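Local coordinates for universal stress protein (Burkholderia pseudomallei, PDB 4WNY) that belongs to the universal stress protein A family and probably takes part in stress response or signalling, its precise role not being established, at residues A[7-13]-A[35-41]; A[23-27]-A[75-79]. All coordinates share one frame; numbering follows the deposited sequence.

Contact 1 (A[7-13]-A[35-41]); sequences SIILVAL and ARLVPVY
At Leu10 the chain leaves CB opposite the amide nitrogen (chi1 -170°), bringing CD2 across Val40, whose CG1 is anti to the carbonyl carbon (chi1 -61°); that leaves Val40 CG2 facing Leu10 CD2, 3.6 Å apart, the side chains crossing at about a right angle. On the same face Ile8 CG2 touches Val38 CG2, and the aliphatic start of Arg36 runs alongside Ile8. Ile9, Val11 and Leu13 build the other face with Leu37 and Pro39. Leu37 CD1 reaches Ile9 CB at 3.8 Å, while Pro39 CB touches Val11 CG1 and Leu13 CD1, the latter 3.7 Å away, Leu13 lying alongside the ring. The two strands form a right-handed beta-alpha-beta crossover, connected by helix 17-32, in the parallel sheet of the universal stress protein fold. In parallel register, Ile9 N gives a nearly straight bond to Arg36 O (2.8 Å), Val38 N returns one to Ile9 O (2.7 Å), and Val40 O accepts from Leu13 N (2.8 Å). Midway, Val11 N to Val38 O is weak (3.3 Å). Pro39, lacking an N-H, takes no part; its neighbours Val38 and Val40 do, while Pro39 CA makes a CA-H...O contact to Val11 O. Helix 100-111 packs on Val38 and Val40.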
# COMPACT_ATOMS: atom_id res chain seq x y z
N SER A 7 -2.74 9.14 -10.00
CA SER A 7 -3.14 10.53 -10.19
C SER A 7 -3.98 11.05 -9.03
O SER A 7 -3.84 12.20 -8.62
CB SER A 7 -3.91 10.68 -11.50
OG SER A 7 -5.06 9.85 -11.50
N ILE A 8 -4.86 10.20 -8.51
CA ILE A 8 -5.74 10.59 -7.41
C ILE A 8 -5.64 9.61 -6.24
O ILE A 8 -5.97 8.43 -6.36
CB ILE A 8 -7.20 10.68 -7.87
CG1 ILE A 8 -7.36 11.81 -8.89
CG2 ILE A 8 -8.12 10.91 -6.68
CD1 ILE A 8 -8.74 11.87 -9.54
N ILE A 9 -5.17 10.12 -5.10
CA ILE A 9 -4.97 9.29 -3.92
C ILE A 9 -6.00 9.58 -2.83
O ILE A 9 -6.26 10.74 -2.50
CB ILE A 9 -3.56 9.50 -3.33
CG1 ILE A 9 -2.50 9.37 -4.42
CG2 ILE A 9 -3.31 8.51 -2.20
CD1 ILE A 9 -1.10 9.68 -3.94
N LEU A 10 -6.57 8.52 -2.27
CA LEU A 10 -7.53 8.65 -1.19
C LEU A 10 -6.91 8.18 0.13
O LEU A 10 -6.30 7.11 0.18
CB LEU A 10 -8.80 7.85 -1.51
CG LEU A 10 -10.05 7.99 -0.63
CD1 LEU A 10 -11.29 7.66 -1.44
CD2 LEU A 10 -9.98 7.10 0.59
N VAL A 11 -7.07 8.97 1.18
CA VAL A 11 -6.58 8.60 2.51
C VAL A 11 -7.71 8.71 3.54
O VAL A 11 -8.38 9.74 3.63
CB VAL A 11 -5.37 9.47 2.94
CG1 VAL A 11 -5.66 10.94 2.73
CG2 VAL A 11 -4.98 9.18 4.38
N ALA A 12 -7.92 7.64 4.29
CA ALA A 12 -9.01 7.59 5.26
C ALA A 12 -8.61 8.18 6.60
O ALA A 12 -7.64 7.73 7.22
CB ALA A 12 -9.49 6.15 5.44
N LEU A 13 -9.36 9.18 7.05
CA LEU A 13 -9.08 9.84 8.33
C LEU A 13 -10.22 9.60 9.33
O LEU A 13 -11.38 9.44 8.95
CB LEU A 13 -8.87 11.34 8.12
CG LEU A 13 -7.86 11.76 7.05
CD1 LEU A 13 -7.81 13.27 6.95
CD2 LEU A 13 -6.48 11.19 7.33
N ALA A 35 0.61 14.20 -7.32
CA ALA A 35 -0.73 13.64 -7.41
C ALA A 35 -1.75 14.46 -6.64
O ALA A 35 -1.40 15.25 -5.77
CB ALA A 35 -0.72 12.21 -6.90
N ARG A 36 -3.02 14.25 -6.97
CA ARG A 36 -4.11 14.86 -6.22
C ARG A 36 -4.44 14.01 -5.00
O ARG A 36 -4.51 12.79 -5.09
CB ARG A 36 -5.35 15.02 -7.10
CG ARG A 36 -5.17 15.97 -8.27
CD ARG A 36 -6.43 16.04 -9.11
NE ARG A 36 -7.56 16.56 -8.34
CZ ARG A 36 -7.89 17.84 -8.27
NH1 ARG A 36 -7.17 18.75 -8.92
NH2 ARG A 36 -8.94 18.23 -7.55
N LEU A 37 -4.62 14.66 -3.86
CA LEU A 37 -4.95 13.95 -2.63
C LEU A 37 -6.38 14.23 -2.21
O LEU A 37 -6.83 15.38 -2.23
CB LEU A 37 -3.99 14.33 -1.51
CG LEU A 37 -4.05 13.45 -0.26
CD1 LEU A 37 -3.52 12.05 -0.57
CD2 LEU A 37 -3.29 14.08 0.88
N VAL A 38 -7.10 13.19 -1.82
CA VAL A 38 -8.47 13.34 -1.35
C VAL A 38 -8.66 12.63 -0.02
O VAL A 38 -8.99 11.45 0.03
CB VAL A 38 -9.49 12.78 -2.37
CG1 VAL A 38 -10.91 12.95 -1.85
CG2 VAL A 38 -9.34 13.46 -3.73
N PRO A 39 -8.42 13.36 1.09
CA PRO A 39 -8.69 12.83 2.43
C PRO A 39 -10.18 12.67 2.68
O PRO A 39 -10.95 13.58 2.36
CB PRO A 39 -8.09 13.90 3.36
CG PRO A 39 -7.17 14.71 2.50
CD PRO A 39 -7.79 14.69 1.14
N VAL A 40 -10.59 11.54 3.23
CA VAL A 40 -12.00 11.35 3.54
C VAL A 40 -12.20 11.05 5.02
O VAL A 40 -11.46 10.28 5.63
CB VAL A 40 -12.64 10.22 2.70
CG1 VAL A 40 -12.56 10.55 1.21
CG2 VAL A 40 -11.97 8.89 2.98
N TYR A 41 -13.20 11.70 5.61
CA TYR A 41 -13.60 11.42 6.98
C TYR A 41 -14.88 10.61 6.96
O TYR A 41 -15.89 11.05 6.42
CB TYR A 41 -13.79 12.72 7.78
CG TYR A 41 -14.14 12.50 9.23
CD1 TYR A 41 -13.15 12.43 10.20
CD2 TYR A 41 -15.46 12.37 9.64
CE1 TYR A 41 -13.47 12.23 11.54
CE2 TYR A 41 -15.79 12.17 10.96
CZ TYR A 41 -14.79 12.10 11.91
OH TYR A 41 -15.12 11.91 13.23

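Contact 2 (A[23-27]-A[75-79]); sequences LDAAL and AQARM
The guanidinium of Arg78 has Leu23 on one face and Asp24 at its edge. Leu23 CD2 rests above the plane, nearer its margin than its middle and 3.5 Å from Arg78 CZ, whereas Asp24 OD1 approaches in plane and forms a salt bridge with Arg78 NH1 at 2.7 Å. The hydrogen bond within that bridge is weak, bent to 130° at the hydrogen, and the carboxylate is turned 48° from the guanidinium plane. Two further partners steady the group: Asp74 pairs with NE and Ser20 OG bonds to NH2, so its rotation is probably well fixed. Deeper in, the contact turns apolar. Leu27 splits its methyls between two neighbours, CD1 pressing on Arg78 CB at 3.5 Å and CD2 on Met79 CG at 3.8 Å, crossing both side chains at about a right angle. Leu23 CD2 also reaches Ala75 CB at 3.9 Å. Toward the sheet, Leu23 rests on Val11 and Leu13. The segment axes pass 11.1 Å apart at 33°, so side chains fill the gap between two roughly parallel helices lying on one face of a parallel sheet, as in the alpha/beta sandwich of the universal stress protein family.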
# COMPACT_ATOMS: atom_id res chain seq x y z
N LEU A 23 -1.89 10.29 6.85
CA LEU A 23 -2.10 11.49 6.06
C LEU A 23 -0.77 12.12 5.64
O LEU A 23 -0.61 12.55 4.50
CB LEU A 23 -2.94 12.51 6.84
CG LEU A 23 -3.08 13.89 6.20
CD1 LEU A 23 -3.73 13.80 4.84
CD2 LEU A 23 -3.87 14.82 7.11
N ASP A 24 0.17 12.17 6.58
CA ASP A 24 1.49 12.71 6.32
C ASP A 24 2.22 11.88 5.27
O ASP A 24 2.99 12.41 4.46
CB ASP A 24 2.32 12.78 7.60
CG ASP A 24 1.82 13.84 8.56
OD1 ASP A 24 1.05 14.72 8.13
OD2 ASP A 24 2.21 13.80 9.75
N ALA A 25 1.98 10.58 5.28
CA ALA A 25 2.58 9.67 4.31
C ALA A 25 1.92 9.83 2.95
O ALA A 25 2.60 9.86 1.92
CB ALA A 25 2.47 8.23 4.79
N ALA A 26 0.60 9.95 2.95
CA ALA A 26 -0.17 10.14 1.72
C ALA A 26 0.17 11.48 1.08
O ALA A 26 0.24 11.60 -0.14
CB ALA A 26 -1.66 10.03 1.99
N LEU A 27 0.37 12.50 1.92
CA LEU A 27 0.77 13.82 1.45
C LEU A 27 2.13 13.77 0.78
O LEU A 27 2.32 14.31 -0.31
CB LEU A 27 0.79 14.82 2.60
CG LEU A 27 -0.39 15.79 2.70
CD1 LEU A 27 -0.15 16.77 3.82
CD2 LEU A 27 -0.59 16.52 1.38
N ALA A 75 -6.58 18.77 7.35
CA ALA A 75 -6.02 18.05 6.21
C ALA A 75 -5.84 18.99 5.03
O ALA A 75 -4.81 18.95 4.35
CB ALA A 75 -6.92 16.88 5.83
N GLN A 76 -6.83 19.85 4.80
CA GLN A 76 -6.76 20.85 3.74
C GLN A 76 -5.62 21.83 3.99
O GLN A 76 -4.91 22.22 3.06
CB GLN A 76 -8.09 21.60 3.62
CG GLN A 76 -8.09 22.73 2.60
CD GLN A 76 -7.77 22.24 1.20
OE1 GLN A 76 -6.63 22.37 0.73
NE2 GLN A 76 -8.77 21.69 0.52
N ALA A 77 -5.44 22.22 5.25
CA ALA A 77 -4.37 23.13 5.63
C ALA A 77 -3.00 22.53 5.37
O ALA A 77 -2.07 23.22 4.95
CB ALA A 77 -4.51 23.52 7.10
N ARG A 78 -2.87 21.23 5.63
CA ARG A 78 -1.62 20.52 5.37
C ARG A 78 -1.35 20.44 3.87
O ARG A 78 -0.21 20.62 3.43
CB ARG A 78 -1.66 19.11 5.97
CG ARG A 78 -1.80 19.05 7.48
CD ARG A 78 -1.51 17.64 7.97
NE ARG A 78 -2.27 17.30 9.17
CZ ARG A 78 -2.10 16.18 9.86
NH1 ARG A 78 -1.19 15.29 9.47
NH2 ARG A 78 -2.83 15.94 10.94
N MET A 79 -2.39 20.16 3.10
CA MET A 79 -2.28 20.07 1.64
C MET A 79 -1.90 21.41 1.03
O MET A 79 -1.05 21.47 0.13
CB MET A 79 -3.59 19.57 1.04
CG MET A 79 -3.97 18.15 1.42
SD MET A 79 -5.67 17.75 0.99
CE MET A 79 -5.64 18.04 -0.78

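Overall arrangement
The centres of contacts 1 and 2 lie about 9 Å apart, and the two touch directly: Leu37 CD2 meets Leu27 CD2 at 3.7 Å, and Pro39 CG lies 3.7 Å from Met79 SD. Along the chain their segments alternate, 7-13, 23-27, 35-41, 75-79, since helix 17-32 joins the two strands of contact 1 and helix 57-82 follows the second. Contact 1 therefore pairs neighbouring strands inside the five-stranded parallel sheet, while contact 2 packs the helices on one face of it. Leu37 and Pro39 of contact 1 and Leu27 and Met79 of contact 2 share one apolar interface between sheet and helices. On helix 17-32, Ala25 also meets Tyr6 and Met5 of the second subunit.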